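Long-range contacts in alpha-1,3-glucanase (PDB 7C7D), which probably hydrolyses the alpha-1,3-glucosidic linkages of alpha-1,3-glucan as a thermostable glycoside hydrolase of family GH87: residues Asp339-Asn345 against Asn363-Asn369; Ser282-Val286 against Ser312-Gly316. All blocks are in the same frame, centred on the assembly; numbering follows the deposited sequence. Where two conformers were deposited one is given.

Contact 1 (Asp339-Asn345 against Asn363-Asn369); sequences DLVVENN and NVTVRDN
Asp-339 reaches across to Asn-363: Asn-363 ND2 donates to Asp-339 OD1, on its anti side, at 2.9 Å, the carboxylate and amide planes turned 74° apart. Leu-340 begins the parallel pairing: its O takes the N-H of Thr-365, while its CB rests against both methyls of Val-364. Val-341 faces the other way with Thr-365, Glu-343 and Arg-367, and its CG1 lies over one face of the Arg-367 guanidinium, 3.8 Å from NH2. On the inner face Val-342 pairs with Val-366, both touching Leu-355 of strand 355-357, in the sheet that packs against this one. The O of Val-342 is gripped twice, by the backbone N of Arg-367 and by Asn-369 ND2 at 3.0 Å, the latter coming from well above the carbonyl plane. Glu-343 and Arg-367 run side by side, both with CG between the backbone N and the carbonyl carbon (chi1 near 65° in both), which sends both side chains off the same face of the sheet. In their salt bridge NE and NH2 of Arg-367 both bond to Glu-343 OE1, each at 2.9 Å; a water donates to Glu-343 OE2 and accepts a weak bond from Arg-367 NH2. At Asn-344 the strand turns. Asn-345 then lies alongside Asn-369 with amide planes 7° apart; Asn-369 OD1 accepts from Asn-345 N at 2.9 Å and from Asn-345 ND2 on the opposite face of its plane. Asn-345 OD1 accepts from Met-322 N and Asn-369 ND2 donates to Asn-396 OD1, consistent with an asparagine ladder of a right-handed parallel beta-helix. The chemistry is thus divided: amides satisfy buried polar atoms at the turn, Val-342, Val-364 and Val-366 fill the interior, and a salt bridge ties the outer face.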
loop_
_atom_site.group_PDB
_atom_site.type_symbol
_atom_site.label_atom_id
_atom_site.label_comp_id
_atom_site.label_asym_id
_atom_site.label_seq_id
_atom_site.Cartn_x
_atom_site.Cartn_y
_atom_site.Cartn_z
ATOM N N ASP A 339 2.874 -10.791 18.220
ATOM C CA ASP A 339 1.703 -11.518 17.744
ATOM C C ASP A 339 0.594 -10.602 17.248
ATOM O O ASP A 339 -0.543 -11.044 17.084
ATOM C CB ASP A 339 1.188 -12.519 18.788
ATOM C CG ASP A 339 2.305 -13.343 19.377
ATOM O OD1 ASP A 339 3.018 -13.976 18.585
ATOM O OD2 ASP A 339 2.501 -13.329 20.613
ATOM N N LEU A 340 0.901 -9.335 16.980
ATOM C CA LEU A 340 -0.107 -8.410 16.480
ATOM C C LEU A 340 -0.683 -8.924 15.167
ATOM O O LEU A 340 0.050 -9.396 14.293
ATOM C CB LEU A 340 0.528 -7.034 16.258
ATOM C CG LEU A 340 -0.316 -5.952 15.580
ATOM C CD1 LEU A 340 -1.484 -5.514 16.462
ATOM C CD2 LEU A 340 0.543 -4.760 15.216
ATOM N N VAL A 341 -2.002 -8.816 15.019
ATOM C CA VAL A 341 -2.678 -9.143 13.765
ATOM C C VAL A 341 -3.332 -7.874 13.232
ATOM O O VAL A 341 -4.191 -7.284 13.901
ATOM C CB VAL A 341 -3.711 -10.271 13.925
ATOM C CG1 VAL A 341 -4.421 -10.529 12.596
ATOM C CG2 VAL A 341 -3.038 -11.533 14.442
ATOM N N VAL A 342 -2.927 -7.458 12.032
ATOM C CA VAL A 342 -3.508 -6.309 11.344
ATOM C C VAL A 342 -4.201 -6.869 10.112
ATOM O O VAL A 342 -3.535 -7.286 9.158
ATOM C CB VAL A 342 -2.431 -5.280 10.967
ATOM C CG1 VAL A 342 -3.029 -4.151 10.150
ATOM C CG2 VAL A 342 -1.736 -4.739 12.218
ATOM N N GLU A 343 -5.533 -6.926 10.133
ATOM C CA GLU A 343 -6.246 -7.656 9.097
ATOM C C GLU A 343 -7.549 -6.971 8.713
ATOM O O GLU A 343 -8.221 -6.347 9.537
ATOM C CB GLU A 343 -6.547 -9.102 9.535
ATOM C CG GLU A 343 -7.483 -9.160 10.733
ATOM C CD GLU A 343 -7.710 -10.563 11.262
ATOM O OE1 GLU A 343 -7.272 -11.542 10.624
ATOM O OE2 GLU A 343 -8.331 -10.682 12.340
ATOM N N ASN A 344 -7.905 -7.122 7.440
ATOM C CA ASN A 344 -9.202 -6.671 6.930
ATOM C C ASN A 344 -9.406 -5.174 7.135
ATOM O O ASN A 344 -10.480 -4.726 7.541
ATOM C CB ASN A 344 -10.364 -7.475 7.517
ATOM C CG ASN A 344 -10.225 -8.951 7.254
ATOM O OD1 ASN A 344 -10.093 -9.745 8.183
ATOM N ND2 ASN A 344 -10.241 -9.330 5.984
ATOM N N ASN A 345 -8.367 -4.394 6.848
ATOM C CA ASN A 345 -8.432 -2.943 6.937
ATOM C C ASN A 345 -8.237 -2.334 5.558
ATOM O O ASN A 345 -7.745 -2.981 4.630
ATOM C CB ASN A 345 -7.351 -2.390 7.864
ATOM C CG ASN A 345 -7.378 -3.031 9.230
ATOM O OD1 ASN A 345 -8.315 -2.832 9.994
ATOM N ND2 ASN A 345 -6.352 -3.812 9.543
ATOM N N ASN A 363 6.498 -12.008 15.240
ATOM C CA ASN A 363 5.319 -12.753 14.806
ATOM C C ASN A 363 4.126 -11.847 14.515
ATOM O O ASN A 363 2.983 -12.179 14.840
ATOM C CB ASN A 363 4.936 -13.866 15.784
ATOM C CG ASN A 363 3.926 -14.821 15.183
ATOM O OD1 ASN A 363 3.990 -15.122 13.987
ATOM N ND2 ASN A 363 2.960 -15.259 15.985
ATOM N N VAL A 364 4.383 -10.708 13.873
ATOM C CA VAL A 364 3.300 -9.829 13.441
ATOM C C VAL A 364 2.776 -10.334 12.104
ATOM O O VAL A 364 3.559 -10.675 11.213
ATOM C CB VAL A 364 3.787 -8.375 13.327
ATOM C CG1 VAL A 364 2.684 -7.490 12.749
ATOM C CG2 VAL A 364 4.258 -7.866 14.681
ATOM N N THR A 365 1.450 -10.398 11.971
ATOM C CA THR A 365 0.778 -10.783 10.732
ATOM C C THR A 365 -0.004 -9.588 10.206
ATOM O O THR A 365 -0.871 -9.053 10.908
ATOM C CB THR A 365 -0.175 -11.958 10.966
ATOM O OG1 THR A 365 0.577 -13.102 11.369
ATOM C CG2 THR A 365 -0.945 -12.305 9.697
ATOM N N VAL A 366 0.288 -9.188 8.969
ATOM C CA VAL A 366 -0.451 -8.143 8.271
ATOM C C VAL A 366 -1.085 -8.821 7.066
ATOM O O VAL A 366 -0.376 -9.213 6.131
ATOM C CB VAL A 366 0.472 -6.990 7.845
ATOM C CG1 VAL A 366 -0.306 -5.900 7.104
ATOM C CG2 VAL A 366 1.195 -6.415 9.074
ATOM N N ARG A 367 -2.409 -9.007 7.098
ATOM C CA ARG A 367 -3.070 -9.821 6.083
ATOM C C ARG A 367 -4.424 -9.252 5.675
ATOM O O ARG A 367 -5.137 -8.638 6.473
ATOM C CB ARG A 367 -3.253 -11.275 6.546
ATOM C CG ARG A 367 -4.219 -11.456 7.699
ATOM C CD ARG A 367 -4.378 -12.918 8.098
ATOM N NE ARG A 367 -5.184 -13.020 9.309
ATOM C CZ ARG A 367 -4.977 -13.902 10.282
ATOM N NH1 ARG A 367 -3.989 -14.785 10.185
ATOM N NH2 ARG A 367 -5.761 -13.903 11.354
ATOM N N ASP A 368 -4.781 -9.478 4.410
ATOM C CA ASP A 368 -6.113 -9.156 3.906
ATOM C C ASP A 368 -6.449 -7.674 4.039
ATOM O O ASP A 368 -7.593 -7.308 4.310
ATOM C CB ASP A 368 -7.182 -10.039 4.542
ATOM C CG ASP A 368 -7.079 -11.461 4.070
ATOM O OD1 ASP A 368 -7.277 -11.694 2.859
ATOM O OD2 ASP A 368 -6.769 -12.335 4.899
ATOM N N ASN A 369 -5.447 -6.820 3.838
ATOM C CA ASN A 369 -5.653 -5.384 3.820
ATOM C C ASN A 369 -5.592 -4.864 2.394
ATOM O O ASN A 369 -4.973 -5.467 1.512
ATOM C CB ASN A 369 -4.587 -4.672 4.655
ATOM C CG ASN A 369 -4.566 -5.157 6.086
ATOM O OD1 ASN A 369 -5.450 -4.832 6.873
ATOM N ND2 ASN A 369 -3.560 -5.948 6.428
HETATM O O HOH W 1 -8.337 -13.062 13.313
HETATM O O HOH W 2 -7.764 -12.312 7.499
HETATM O O HOH W 3 -10.848 -7.531 3.472
#

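Contact 2 (Ser282-Val286 against Ser312-Gly316)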
loop_
_atom_site.group_PDB
_atom_site.type_symbol
_atom_site.label_atom_id
_atom_site.label_comp_id
_atom_site.label_asym_id
_atom_site.label_seq_id
_atom_site.Cartn_x
_atom_site.Cartn_y
_atom_site.Cartn_z
ATOM N N SER A 282 2.872 -0.626 25.928
ATOM C CA SER A 282 1.515 -0.982 26.313
ATOM C C SER A 282 1.529 -2.406 26.845
ATOM O O SER A 282 2.292 -3.250 26.364
ATOM C CB SER A 282 0.583 -0.900 25.099
ATOM O OG SER A 282 -0.647 -1.554 25.332
ATOM N N ALA A 283 0.681 -2.665 27.843
ATOM C CA ALA A 283 0.471 -4.031 28.299
ATOM C C ALA A 283 -0.170 -4.915 27.243
ATOM O O ALA A 283 -0.226 -6.133 27.429
ATOM C CB ALA A 283 -0.384 -4.030 29.566
ATOM N N GLY A 284 -0.664 -4.346 26.158
ATOM C CA GLY A 284 -1.198 -5.155 25.085
ATOM C C GLY A 284 -2.659 -5.494 25.280
ATOM O O GLY A 284 -3.395 -4.854 26.038
ATOM N N HIS A 285 -3.085 -6.534 24.564
ATOM C CA HIS A 285 -4.483 -6.953 24.562
ATOM C C HIS A 285 -5.391 -5.796 24.170
ATOM O O HIS A 285 -6.442 -5.558 24.771
ATOM C CB HIS A 285 -4.877 -7.631 25.872
ATOM C CG HIS A 285 -3.942 -8.732 26.248
ATOM N ND1 HIS A 285 -4.027 -9.993 25.701
ATOM C CD2 HIS A 285 -2.859 -8.745 27.059
ATOM C CE1 HIS A 285 -3.058 -10.749 26.189
ATOM N NE2 HIS A 285 -2.335 -10.015 27.015
ATOM N N VAL A 286 -4.952 -5.073 23.145
ATOM C CA VAL A 286 -5.700 -3.989 22.530
ATOM C C VAL A 286 -6.330 -4.539 21.265
ATOM O O VAL A 286 -5.645 -5.149 20.439
ATOM C CB VAL A 286 -4.769 -2.820 22.175
ATOM C CG1 VAL A 286 -5.551 -1.748 21.430
ATOM C CG2 VAL A 286 -4.105 -2.269 23.422
ATOM N N SER A 312 3.592 1.377 20.065
ATOM C CA SER A 312 3.390 0.006 20.509
ATOM C C SER A 312 1.946 -0.231 20.921
ATOM O O SER A 312 1.392 0.525 21.731
ATOM C CB SER A 312 4.313 -0.288 21.693
ATOM O OG SER A 312 3.921 -1.466 22.367
ATOM N N LEU A 313 1.360 -1.308 20.394
ATOM C CA LEU A 313 0.068 -1.793 20.851
ATOM C C LEU A 313 0.205 -2.938 21.844
ATOM O O LEU A 313 -0.809 -3.485 22.291
ATOM C CB LEU A 313 -0.796 -2.228 19.668
ATOM C CG LEU A 313 -1.190 -1.109 18.707
ATOM C CD1 LEU A 313 -1.958 -1.682 17.523
ATOM C CD2 LEU A 313 -2.010 -0.044 19.427
ATOM N N GLY A 314 1.434 -3.292 22.215
ATOM C CA GLY A 314 1.677 -4.348 23.166
ATOM C C GLY A 314 1.441 -5.726 22.585
ATOM O O GLY A 314 1.090 -5.885 21.414
ATOM N N PRO A 315 1.636 -6.750 23.410
ATOM C CA PRO A 315 1.435 -8.131 22.952
ATOM C C PRO A 315 -0.038 -8.511 22.873
ATOM O O PRO A 315 -0.880 -8.020 23.626
ATOM C CB PRO A 315 2.133 -8.960 24.039
ATOM C CG PRO A 315 2.019 -8.100 25.277
ATOM C CD PRO A 315 2.162 -6.679 24.786
ATOM N N GLY A 316 -0.342 -9.427 21.951
ATOM C CA GLY A 316 -1.680 -9.993 21.891
ATOM C C GLY A 316 -2.743 -9.034 21.404
ATOM O O GLY A 316 -3.894 -9.110 21.849
HETATM O O HOH W 4 -5.064 -11.010 23.204
#
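Gly-284 and Gly-314 pass with their CA atoms 3.5 Å apart, the tight centre of this loop-on-loop contact. A CB on either would run into the other loop, on Pro-315 O in the first case and on Gly-284 N in the second. A C-H of Gly-284 CA is aimed almost straight at Leu-313 O, a CA-H...O contact of 3.3 Å, and His-285 N donates to Pro-315 O at 2.8 Å. Ser-282 lies buried beside this crossing: with OG turned away from its own backbone N (chi1 165°), that oxygen accepts the N-H of Gly-284 in an ST turn and also bonds to Val-256 O of a neighbouring loop. Trimming this serine to alanine is likely to leave Gly-284 N and Val-256 O without their mate and let the turn shift. Val-286 brings CG2 to 3.7 Å from Leu-313 O. The solvent side is looser. There the His-285 ring lies with one face over Pro-315 O, about 4.0 Å from it, and a water bridges His-285 ND1 to Gly-316 O, donating to the carbonyl at 2.6 Å. One direct backbone hydrogen bond therefore joins the two loops, and their closeness rests largely on glycines, CA-H...O contacts and a water on the solvent side.

Both segments of contact 2 precede those of contact 1 along the chain, so the two follow in series, both within the pectate lyase-like region. Their centres are about 14 Å apart, and they touch where Leu-340 CD1 packs on Leu-313 CD1 at 4.0 Å. Contact 2 joins loops that lead into strands 286-289 and 318-320; contact 1 pairs strand 341-348 with strand 365-372. These four strands are consecutive neighbours in one parallel run, since 318-320 also pairs with 341-348. The contacts therefore stack successive coils of what looks like a right-handed beta-helix, one at a loop corner and the other along a strand face, building its elongated body coil by coil.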